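Local structure of 16 kDa salivary peptide (7KCG) at residues His62-Phe67 and Val78-Lys84; Gln44-Ile48 and Ile57-Lys61; Asn16-Arg21 and Thr118-Asp123. The protein is of unknown function, but its ricin-type beta-trefoil fold suggests that this mosquito salivary protein may bind sugars. All blocks are in the same frame, centred on the assembly; numbering follows the deposited sequence.

Interaction 1: His62-Phe67 and Val78-Lys84; sequences HGEELF and VFLWIKK
The Phe67 ring meets Phe79 and Trp81 to form an aromatic cluster on one face of an antiparallel strand pair in the beta-trefoil. At the edge of the Phe67 ring, near its plane, lie Glu65 O and Trp81 N. Phe67 CE1 reaches Phe79 CB at 3.5 Å and Trp81 CB at 3.6 Å, and Phe67 CZ meets the edge of the Phe79 ring. Against the six-membered ring of Trp81 the Phe67 ring is inclined obliquely at 82°; one face of the indole carries Lys83 CB. The Phe67 CG sits between backbone N and carbonyl carbon (chi1 75°), which swings the ring over the partner strand. Phe67 and Phe79 form a hydrogen-bonded pair, with Phe67 N to Phe79 O and Phe79 N to Phe67 O both 2.9 Å.

On the face of Leu66 and Leu80 the packing is mainly aliphatic: Leu66 CD1 touches Val78 CG1 at 3.6 Å and also packs on Leu80 CD2, branched chains suited to a buried surface. Glu64 runs its extended chain across Leu80 and beside Ile82, and its buried carboxylate is paired with Arg35. Trp81 N donates to Glu65 O at 3.0 Å; beyond it a water links Glu65 N and Trp81 O. Lys84 curls back, bent at chi3, and its NZ donates to His62 O at 2.9 Å, tilted 22° from the carbonyl plane.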
loop_
_atom_site.group_PDB
_atom_site.type_symbol
_atom_site.label_atom_id
_atom_site.label_comp_id
_atom_site.label_asym_id
_atom_site.label_seq_id
_atom_site.Cartn_x
_atom_site.Cartn_y
_atom_site.Cartn_z
ATOM N N HIS A 62 -5.018 -8.459 10.256
ATOM C CA HIS A 62 -5.826 -9.503 9.649
ATOM C C HIS A 62 -5.020 -10.508 8.841
ATOM O O HIS A 62 -5.572 -11.544 8.449
ATOM C CB HIS A 62 -6.894 -8.863 8.755
ATOM C CG HIS A 62 -7.926 -8.094 9.517
ATOM N ND1 HIS A 62 -9.235 -8.513 9.620
ATOM C CD2 HIS A 62 -7.841 -6.941 10.220
ATOM C CE1 HIS A 62 -9.914 -7.648 10.353
ATOM N NE2 HIS A 62 -9.092 -6.684 10.729
ATOM N N GLY A 63 -3.740 -10.236 8.581
ATOM C CA GLY A 63 -2.889 -11.148 7.838
ATOM C C GLY A 63 -3.164 -11.199 6.356
ATOM O O GLY A 63 -2.754 -12.158 5.691
ATOM N N GLU A 64 -3.849 -10.191 5.821
ATOM C CA GLU A 64 -4.336 -10.188 4.451
ATOM C C GLU A 64 -3.419 -9.380 3.541
ATOM O O GLU A 64 -2.880 -8.345 3.948
ATOM C CB GLU A 64 -5.755 -9.622 4.413
ATOM C CG GLU A 64 -6.749 -10.471 5.202
ATOM C CD GLU A 64 -8.006 -9.703 5.600
ATOM O OE1 GLU A 64 -8.135 -8.512 5.245
ATOM O OE2 GLU A 64 -8.881 -10.301 6.270
ATOM N N GLU A 65 -3.235 -9.866 2.312
ATOM C CA GLU A 65 -2.346 -9.222 1.348
ATOM C C GLU A 65 -3.007 -8.018 0.701
ATOM O O GLU A 65 -4.191 -8.043 0.369
ATOM C CB GLU A 65 -1.944 -10.191 0.238
ATOM C CG GLU A 65 -0.949 -11.247 0.606
ATOM C CD GLU A 65 -0.397 -11.938 -0.629
ATOM O OE1 GLU A 65 -1.170 -12.634 -1.334
ATOM O OE2 GLU A 65 0.813 -11.776 -0.900
ATOM N N LEU A 66 -2.220 -6.965 0.494
ATOM C CA LEU A 66 -2.674 -5.791 -0.229
ATOM C C LEU A 66 -2.553 -6.033 -1.729
ATOM O O LEU A 66 -1.503 -6.467 -2.205
ATOM C CB LEU A 66 -1.823 -4.581 0.183
ATOM C CG LEU A 66 -2.263 -3.253 -0.405
ATOM C CD1 LEU A 66 -3.514 -2.796 0.309
ATOM C CD2 LEU A 66 -1.144 -2.216 -0.274
ATOM N N PHE A 67 -3.617 -5.759 -2.489
ATOM C CA PHE A 67 -3.516 -5.974 -3.930
ATOM C C PHE A 67 -4.415 -4.998 -4.669
ATOM O O PHE A 67 -5.312 -4.387 -4.091
ATOM C CB PHE A 67 -3.834 -7.431 -4.330
ATOM C CG PHE A 67 -5.301 -7.782 -4.291
ATOM C CD1 PHE A 67 -5.930 -8.034 -3.092
ATOM C CD2 PHE A 67 -6.024 -7.906 -5.467
ATOM C CE1 PHE A 67 -7.278 -8.383 -3.059
ATOM C CE2 PHE A 67 -7.386 -8.251 -5.441
ATOM C CZ PHE A 67 -7.999 -8.486 -4.241
ATOM N N VAL A 78 -8.278 -0.909 -4.526
ATOM C CA VAL A 78 -7.194 -1.518 -3.772
ATOM C C VAL A 78 -7.826 -2.227 -2.590
ATOM O O VAL A 78 -8.556 -1.600 -1.816
ATOM C CB VAL A 78 -6.175 -0.470 -3.291
ATOM C CG1 VAL A 78 -5.194 -1.116 -2.347
ATOM C CG2 VAL A 78 -5.479 0.166 -4.475
ATOM N N PHE A 79 -7.544 -3.525 -2.441
ATOM C CA PHE A 79 -8.207 -4.376 -1.460
ATOM C C PHE A 79 -7.201 -5.118 -0.593
ATOM O O PHE A 79 -6.051 -5.321 -0.974
ATOM C CB PHE A 79 -9.069 -5.467 -2.130
ATOM C CG PHE A 79 -10.233 -4.960 -2.913
ATOM C CD1 PHE A 79 -11.164 -4.123 -2.341
ATOM C CD2 PHE A 79 -10.418 -5.367 -4.227
ATOM C CE1 PHE A 79 -12.250 -3.684 -3.064
ATOM C CE2 PHE A 79 -11.506 -4.932 -4.953
ATOM C CZ PHE A 79 -12.423 -4.087 -4.365
ATOM N N LEU A 80 -7.683 -5.588 0.555
ATOM C CA LEU A 80 -7.072 -6.680 1.298
ATOM C C LEU A 80 -7.770 -7.996 0.936
ATOM O O LEU A 80 -8.997 -8.044 0.835
ATOM C CB LEU A 80 -7.165 -6.422 2.801
ATOM C CG LEU A 80 -6.400 -5.197 3.299
ATOM C CD1 LEU A 80 -6.462 -5.096 4.807
ATOM C CD2 LEU A 80 -4.958 -5.290 2.815
ATOM N N TRP A 81 -6.981 -9.057 0.740
ATOM C CA TRP A 81 -7.463 -10.333 0.191
ATOM C C TRP A 81 -7.908 -11.245 1.336
ATOM O O TRP A 81 -7.086 -11.922 1.959
ATOM C CB TRP A 81 -6.362 -10.950 -0.664
ATOM C CG TRP A 81 -6.670 -12.229 -1.376
ATOM C CD1 TRP A 81 -5.900 -13.347 -1.388
ATOM C CD2 TRP A 81 -7.789 -12.504 -2.226
ATOM N NE1 TRP A 81 -6.485 -14.319 -2.158
ATOM C CE2 TRP A 81 -7.642 -13.821 -2.692
ATOM C CE3 TRP A 81 -8.902 -11.768 -2.630
ATOM C CZ2 TRP A 81 -8.567 -14.421 -3.540
ATOM C CZ3 TRP A 81 -9.820 -12.366 -3.473
ATOM C CH2 TRP A 81 -9.648 -13.679 -3.915
ATOM N N ILE A 82 -9.200 -11.298 1.667
ATOM C CA ILE A 82 -9.656 -12.076 2.868
ATOM C C ILE A 82 -9.434 -13.584 2.714
ATOM O O ILE A 82 -9.060 -14.213 3.696
ATOM C CB ILE A 82 -11.119 -11.746 3.215
ATOM C CG1 ILE A 82 -11.349 -10.238 3.297
ATOM C CG2 ILE A 82 -11.559 -12.435 4.495
ATOM C CD1 ILE A 82 -12.760 -9.870 3.673
ATOM N N LYS A 83 -9.610 -14.126 1.521
ATOM C CA LYS A 83 -9.490 -15.589 1.275
ATOM C C LYS A 83 -8.134 -16.159 1.705
ATOM O O LYS A 83 -8.115 -17.322 2.119
ATOM C CB LYS A 83 -9.784 -15.864 -0.198
ATOM C CG LYS A 83 -10.006 -17.322 -0.572
ATOM C CD LYS A 83 -11.102 -17.520 -1.586
ATOM C CE LYS A 83 -10.594 -17.550 -3.009
ATOM N NZ LYS A 83 -9.525 -18.557 -3.197
ATOM N N LYS A 84 -7.046 -15.412 1.554
ATOM C CA LYS A 84 -5.698 -15.843 2.011
ATOM C C LYS A 84 -5.016 -16.793 1.021
ATOM O O LYS A 84 -3.959 -17.311 1.362
ATOM C CB LYS A 84 -5.648 -16.156 3.504
ATOM C CG LYS A 84 -5.711 -14.937 4.406
ATOM C CD LYS A 84 -5.415 -15.254 5.843
ATOM C CE LYS A 84 -6.161 -14.351 6.796
ATOM N NZ LYS A 84 -5.559 -14.381 8.147
HETATM O O HOH W 1 -4.637 -12.360 1.814
#

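Interaction 2: Gln44-Ile48 and Ile57-Lys61; sequences QRWTI and IRNNK
Trp46 lays its indole against Asn59 in the beta hairpin of strands 45-51 and 54-59, part of the ricin-type beta-trefoil, and the packing contacts gather round this ring. Asn59 CB stands over one face in a CH-pi contact, 4.2 Å from the centroid of the six-membered ring. Asn59 CG, anti to the backbone N (chi1 178°), carries the amide nitrogen over the rim of that ring, by Trp46 CZ2 and CH2, and the amide plane is turned 85° from the indole. Ile57 CG2 reaches Trp46 CE3 at 3.7 Å, and Ile48 CG1 meets Ile57 CG1 more loosely. A broad indole suits this place because it can pack against both Ile57 and Asn59. Nearby, Asn60 ND2 rests by Arg45 CB.

The backbone bonds centre on Thr47 and Arg58, a hydrogen-bonded pair: Thr47 N to Arg58 O is 2.8 Å and Arg58 N to Thr47 O is 2.9 Å. Asn60 N adds a weak bond of 3.3 Å to Arg45 O where the strand runs out.

Among side-chain polar contacts, Thr47 OG1 donates to Asn60 OD1, the two side chains crossing at about a right angle; the modelled 2.5 Å is so short that the exact geometry is doubtful. The hydroxyl lies beside its own backbone N (chi1 -67°), placing it within reach of the amide. Asn59 OD1 accepts from His62 N and Arg58 NH1 donates to Gly63 O, both bonds tying the hairpin to the turn that follows.

On the face of the hairpin that carries Trp46, Ile48 and Ile57, Trp46 packs on Val12 and Ile14 of strand 12-16 and on Leu80 of strand 76-81, while NE1 bonds to Leu23 O; strand 64-69 flanks the hairpin through the backbone of Ile57 and Leu66.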
loop_
_atom_site.group_PDB
_atom_site.type_symbol
_atom_site.label_atom_id
_atom_site.label_comp_id
_atom_site.label_asym_id
_atom_site.label_seq_id
_atom_site.Cartn_x
_atom_site.Cartn_y
_atom_site.Cartn_z
ATOM N N GLN A 44 -0.701 1.975 12.218
ATOM C CA GLN A 44 -1.218 0.601 11.994
ATOM C C GLN A 44 -0.082 -0.225 11.366
ATOM O O GLN A 44 0.585 0.284 10.490
ATOM C CB GLN A 44 -2.536 0.674 11.236
ATOM C CG GLN A 44 -3.775 0.429 12.092
ATOM C CD GLN A 44 -3.483 0.317 13.563
ATOM N N ARG A 45 0.104 -1.467 11.795
ATOM C CA ARG A 45 1.268 -2.279 11.380
ATOM C C ARG A 45 1.059 -3.118 10.119
ATOM O O ARG A 45 -0.053 -3.602 9.908
ATOM C CB ARG A 45 1.763 -3.079 12.578
ATOM C CG ARG A 45 2.350 -2.200 13.669
ATOM C CD ARG A 45 2.092 -2.712 15.070
ATOM N NE ARG A 45 3.195 -3.522 15.557
ATOM C CZ ARG A 45 4.244 -3.046 16.211
ATOM N NH1 ARG A 45 4.338 -1.753 16.460
ATOM N NH2 ARG A 45 5.196 -3.865 16.619
ATOM N N TRP A 46 2.069 -3.167 9.260
ATOM C CA TRP A 46 2.064 -4.006 8.070
ATOM C C TRP A 46 3.320 -4.867 8.069
ATOM O O TRP A 46 4.252 -4.644 8.850
ATOM C CB TRP A 46 2.004 -3.160 6.792
ATOM C CG TRP A 46 0.800 -2.283 6.704
ATOM C CD1 TRP A 46 0.570 -1.124 7.390
ATOM C CD2 TRP A 46 -0.341 -2.490 5.870
ATOM N NE1 TRP A 46 -0.647 -0.600 7.033
ATOM C CE2 TRP A 46 -1.232 -1.425 6.108
ATOM C CE3 TRP A 46 -0.697 -3.474 4.943
ATOM C CZ2 TRP A 46 -2.446 -1.312 5.450
ATOM C CZ3 TRP A 46 -1.907 -3.368 4.302
ATOM C CH2 TRP A 46 -2.773 -2.293 4.557
ATOM N N THR A 47 3.359 -5.863 7.182
ATOM C CA THR A 47 4.562 -6.663 6.989
ATOM C C THR A 47 4.965 -6.621 5.522
ATOM O O THR A 47 4.173 -6.986 4.645
ATOM C CB THR A 47 4.372 -8.109 7.456
ATOM O OG1 THR A 47 4.209 -8.128 8.879
ATOM C CG2 THR A 47 5.598 -8.926 7.109
ATOM N N ILE A 48 6.190 -6.170 5.261
ATOM C CA ILE A 48 6.741 -6.097 3.914
ATOM C C ILE A 48 7.747 -7.222 3.734
ATOM O O ILE A 48 8.672 -7.374 4.544
ATOM C CB ILE A 48 7.394 -4.730 3.652
ATOM C CG1 ILE A 48 6.324 -3.636 3.616
ATOM C CG2 ILE A 48 8.180 -4.776 2.357
ATOM C CD1 ILE A 48 6.828 -2.278 3.163
ATOM N N ILE A 57 3.036 -6.845 0.441
ATOM C CA ILE A 57 2.609 -6.019 1.564
ATOM C C ILE A 57 1.391 -6.684 2.189
ATOM O O ILE A 57 0.371 -6.866 1.516
ATOM C CB ILE A 57 2.272 -4.584 1.121
ATOM C CG1 ILE A 57 3.475 -3.926 0.423
ATOM C CG2 ILE A 57 1.834 -3.718 2.311
ATOM C CD1 ILE A 57 3.102 -2.586 -0.252
ATOM N N ARG A 58 1.488 -7.012 3.468
ATOM C CA ARG A 58 0.423 -7.720 4.220
ATOM C C ARG A 58 0.007 -6.956 5.476
ATOM O O ARG A 58 0.858 -6.528 6.204
ATOM C CB ARG A 58 0.904 -9.109 4.624
ATOM C CG ARG A 58 -0.209 -10.041 5.046
ATOM C CD ARG A 58 0.314 -11.415 5.324
ATOM N NE ARG A 58 0.824 -12.117 4.174
ATOM C CZ ARG A 58 0.136 -12.974 3.465
ATOM N NH1 ARG A 58 -1.117 -13.214 3.758
ATOM N NH2 ARG A 58 0.695 -13.585 2.452
ATOM N N ASN A 59 -1.296 -6.834 5.684
ATOM C CA ASN A 59 -1.877 -6.164 6.868
ATOM C C ASN A 59 -1.713 -7.093 8.053
ATOM O O ASN A 59 -2.282 -8.132 8.021
ATOM C CB ASN A 59 -3.349 -5.872 6.661
ATOM C CG ASN A 59 -3.976 -5.224 7.865
ATOM O OD1 ASN A 59 -4.407 -5.908 8.775
ATOM N ND2 ASN A 59 -4.033 -3.913 7.864
ATOM N N ASN A 60 -0.930 -6.666 9.036
ATOM C CA ASN A 60 -0.515 -7.428 10.239
ATOM C C ASN A 60 -1.683 -7.874 11.109
ATOM O O ASN A 60 -1.611 -8.936 11.671
ATOM C CB ASN A 60 0.277 -6.530 11.177
ATOM C CG ASN A 60 1.760 -6.723 11.009
ATOM O OD1 ASN A 60 2.166 -7.246 10.012
ATOM N ND2 ASN A 60 2.563 -6.332 11.974
ATOM N N LYS A 61 -2.725 -7.081 11.140
ATOM C CA LYS A 61 -3.856 -7.277 12.038
ATOM C C LYS A 61 -4.713 -8.438 11.553
ATOM O O LYS A 61 -5.077 -9.326 12.335
ATOM C CB LYS A 61 -4.693 -6.004 12.142
#

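Interaction 3: Asn16-Arg21 and Thr118-Asp123; sequences NRHEGR and TQGGTD
Glu19 reaches Gly121 because its CG is anti to the backbone N (chi1 161°) and the chain then bends at chi2, bringing the carboxylate alongside the backbone of the opposite loop. Gly121 N donates to Glu19 OE1 at 2.8 Å, approaching from above the carboxylate plane and not within it. Arg21 bends in its turn at chi3 (-73°), and its guanidinium lies between two acids. Arg21 NH2 meets Asp123 OD1 at 2.7 Å in a salt bridge that lies close to the guanidinium plane, although the donor stands well above the plane of the carboxylate. The carboxylate of Glu19 stands at the guanidinium edge too and completes a salt-bridge network; the modelled position of its OE2 is less certain. An arginine suits this place, since its planar group offers N-H donors along its edge to both acids and probably offsets their mutual repulsion.

The contact joins two surface loops of the beta-trefoil that are far apart in sequence: one links strands 12-16 and 22-29, the other strands 115-118 and 125-128. The first is shaped by an Asx motif, in which Asn16 OD1 accepts from Glu19 N at 2.9 Å, in the carbonyl plane and on a lone pair. The same amide packs on Thr118, whose CG2 is 3.5 Å from Asn16 OD1, while Asn16 ND2 bonds to Lys135 O and Thr118 OG1 to Trp124 O. Asn16, Arg21 and Thr118 all touch Phe39 of strand 34-40.

Glycine suits position 120, where the backbone takes angles (phi 141°) open essentially to glycine and the His18 imidazole packs directly on CA. The ring presents its edge there, with His18 CD2 3.7 Å from Gly120 CA.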
loop_
_atom_site.group_PDB
_atom_site.type_symbol
_atom_site.label_atom_id
_atom_site.label_comp_id
_atom_site.label_asym_id
_atom_site.label_seq_id
_atom_site.Cartn_x
_atom_site.Cartn_y
_atom_site.Cartn_z
ATOM N N ASN A 16 0.947 8.222 4.421
ATOM C CA ASN A 16 0.890 9.008 3.192
ATOM C C ASN A 16 1.384 10.413 3.469
ATOM O O ASN A 16 1.095 10.986 4.525
ATOM C CB ASN A 16 -0.530 9.071 2.615
ATOM C CG ASN A 16 -0.592 9.845 1.291
ATOM O OD1 ASN A 16 -0.834 11.057 1.267
ATOM N ND2 ASN A 16 -0.359 9.148 0.186
ATOM N N ARG A 17 2.139 10.967 2.518
ATOM C CA ARG A 17 2.787 12.249 2.777
ATOM C C ARG A 17 1.795 13.396 2.735
ATOM O O ARG A 17 1.851 14.291 3.586
ATOM C CB ARG A 17 3.895 12.516 1.771
ATOM C CG ARG A 17 4.600 13.830 2.039
ATOM C CD ARG A 17 5.550 14.183 0.925
ATOM N NE ARG A 17 5.937 15.588 0.987
ATOM C CZ ARG A 17 6.448 16.255 -0.041
ATOM N NH1 ARG A 17 6.630 15.630 -1.203
ATOM N NH2 ARG A 17 6.779 17.538 0.093
ATOM N N HIS A 18 0.899 13.403 1.745
ATOM C CA HIS A 18 -0.077 14.482 1.642
ATOM C C HIS A 18 -1.083 14.417 2.778
ATOM O O HIS A 18 -1.282 15.394 3.507
ATOM C CB HIS A 18 -0.807 14.433 0.302
ATOM C CG HIS A 18 -1.953 15.394 0.220
ATOM N ND1 HIS A 18 -1.775 16.750 0.040
ATOM C CD2 HIS A 18 -3.290 15.199 0.322
ATOM C CE1 HIS A 18 -2.953 17.346 0.014
ATOM N NE2 HIS A 18 -3.889 16.429 0.187
ATOM N N GLU A 19 -1.733 13.268 2.940
ATOM C CA GLU A 19 -2.833 13.169 3.894
ATOM C C GLU A 19 -2.338 13.175 5.336
ATOM O O GLU A 19 -3.038 13.661 6.229
ATOM C CB GLU A 19 -3.648 11.911 3.597
ATOM C CG GLU A 19 -4.538 11.423 4.726
ATOM C CD GLU A 19 -5.756 12.298 4.933
ATOM O OE1 GLU A 19 -5.860 13.338 4.262
ATOM O OE2 GLU A 19 -6.607 11.951 5.776
ATOM N N GLY A 20 -1.141 12.655 5.581
ATOM C CA GLY A 20 -0.581 12.648 6.915
ATOM C C GLY A 20 -1.135 11.607 7.857
ATOM O O GLY A 20 -0.960 11.741 9.074
ATOM N N ARG A 21 -1.789 10.565 7.344
ATOM C CA ARG A 21 -2.300 9.488 8.178
ATOM C C ARG A 21 -1.750 8.145 7.701
ATOM O O ARG A 21 -1.157 8.033 6.625
ATOM C CB ARG A 21 -3.832 9.482 8.181
ATOM C CG ARG A 21 -4.455 10.744 8.759
ATOM C CD ARG A 21 -5.943 10.571 8.930
ATOM N NE ARG A 21 -6.661 10.586 7.656
ATOM C CZ ARG A 21 -7.799 9.929 7.438
ATOM N NH1 ARG A 21 -8.332 9.190 8.402
ATOM N NH2 ARG A 21 -8.397 10.005 6.254
ATOM N N THR A 118 -3.792 8.601 -2.639
ATOM C CA THR A 118 -5.007 9.033 -1.962
ATOM C C THR A 118 -5.318 10.465 -2.350
ATOM O O THR A 118 -4.414 11.278 -2.571
ATOM C CB THR A 118 -4.915 8.919 -0.433
ATOM O OG1 THR A 118 -6.205 9.192 0.138
ATOM C CG2 THR A 118 -3.900 9.897 0.136
ATOM N N GLN A 119 -6.610 10.778 -2.330
ATOM C CA GLN A 119 -7.044 12.115 -2.778
ATOM C C GLN A 119 -6.639 13.189 -1.785
ATOM O O GLN A 119 -5.954 14.139 -2.184
ATOM C CB GLN A 119 -8.558 12.133 -2.951
ATOM C CG GLN A 119 -9.023 13.127 -4.002
ATOM C CD GLN A 119 -8.490 12.801 -5.374
ATOM O OE1 GLN A 119 -8.807 11.766 -5.953
ATOM N NE2 GLN A 119 -7.682 13.697 -5.916
ATOM N N GLY A 120 -7.107 13.074 -0.567
ATOM C CA GLY A 120 -6.849 14.143 0.400
ATOM C C GLY A 120 -8.059 14.373 1.270
ATOM O O GLY A 120 -9.067 14.825 0.751
ATOM N N GLY A 121 -7.971 14.003 2.544
ATOM C CA GLY A 121 -9.091 14.172 3.491
ATOM C C GLY A 121 -10.102 13.072 3.287
ATOM O O GLY A 121 -11.112 13.059 4.001
ATOM N N THR A 122 -9.816 12.179 2.345
ATOM C CA THR A 122 -10.723 11.070 2.006
ATOM C C THR A 122 -10.143 9.814 2.613
ATOM O O THR A 122 -8.909 9.711 2.641
ATOM C CB THR A 122 -10.729 10.863 0.494
ATOM O OG1 THR A 122 -10.422 12.122 -0.096
ATOM C CG2 THR A 122 -12.058 10.375 -0.030
ATOM N N ASP A 123 -10.991 8.940 3.126
ATOM C CA ASP A 123 -10.557 7.649 3.637
ATOM C C ASP A 123 -10.453 6.605 2.533
ATOM O O ASP A 123 -10.247 5.421 2.824
ATOM C CB ASP A 123 -11.492 7.181 4.752
ATOM C CG ASP A 123 -11.142 7.802 6.096
ATOM O OD1 ASP A 123 -10.961 9.037 6.150
ATOM O OD2 ASP A 123 -11.040 7.055 7.095
#

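Interactions 1 and 2 are partly buried, with buried cores, and belong to one continuous sheet, whereas interaction 3 lies at the surface. The first two follow in series along the chain, and their strands 54-59 and 64-69 are neighbours in the sheet, where Glu64 O also packs on Arg58 CG. Both rely on regular antiparallel backbone bonds with apolar or aromatic packing on a face, with several polar bonds near the strand ends. Interaction 3, its centre about 21 Å from that of interaction 1 and 18 Å from that of interaction 2, has no strand pairing; charged side chains and glycine-rich backbone join its loops, and the chain between them encloses both other contacts.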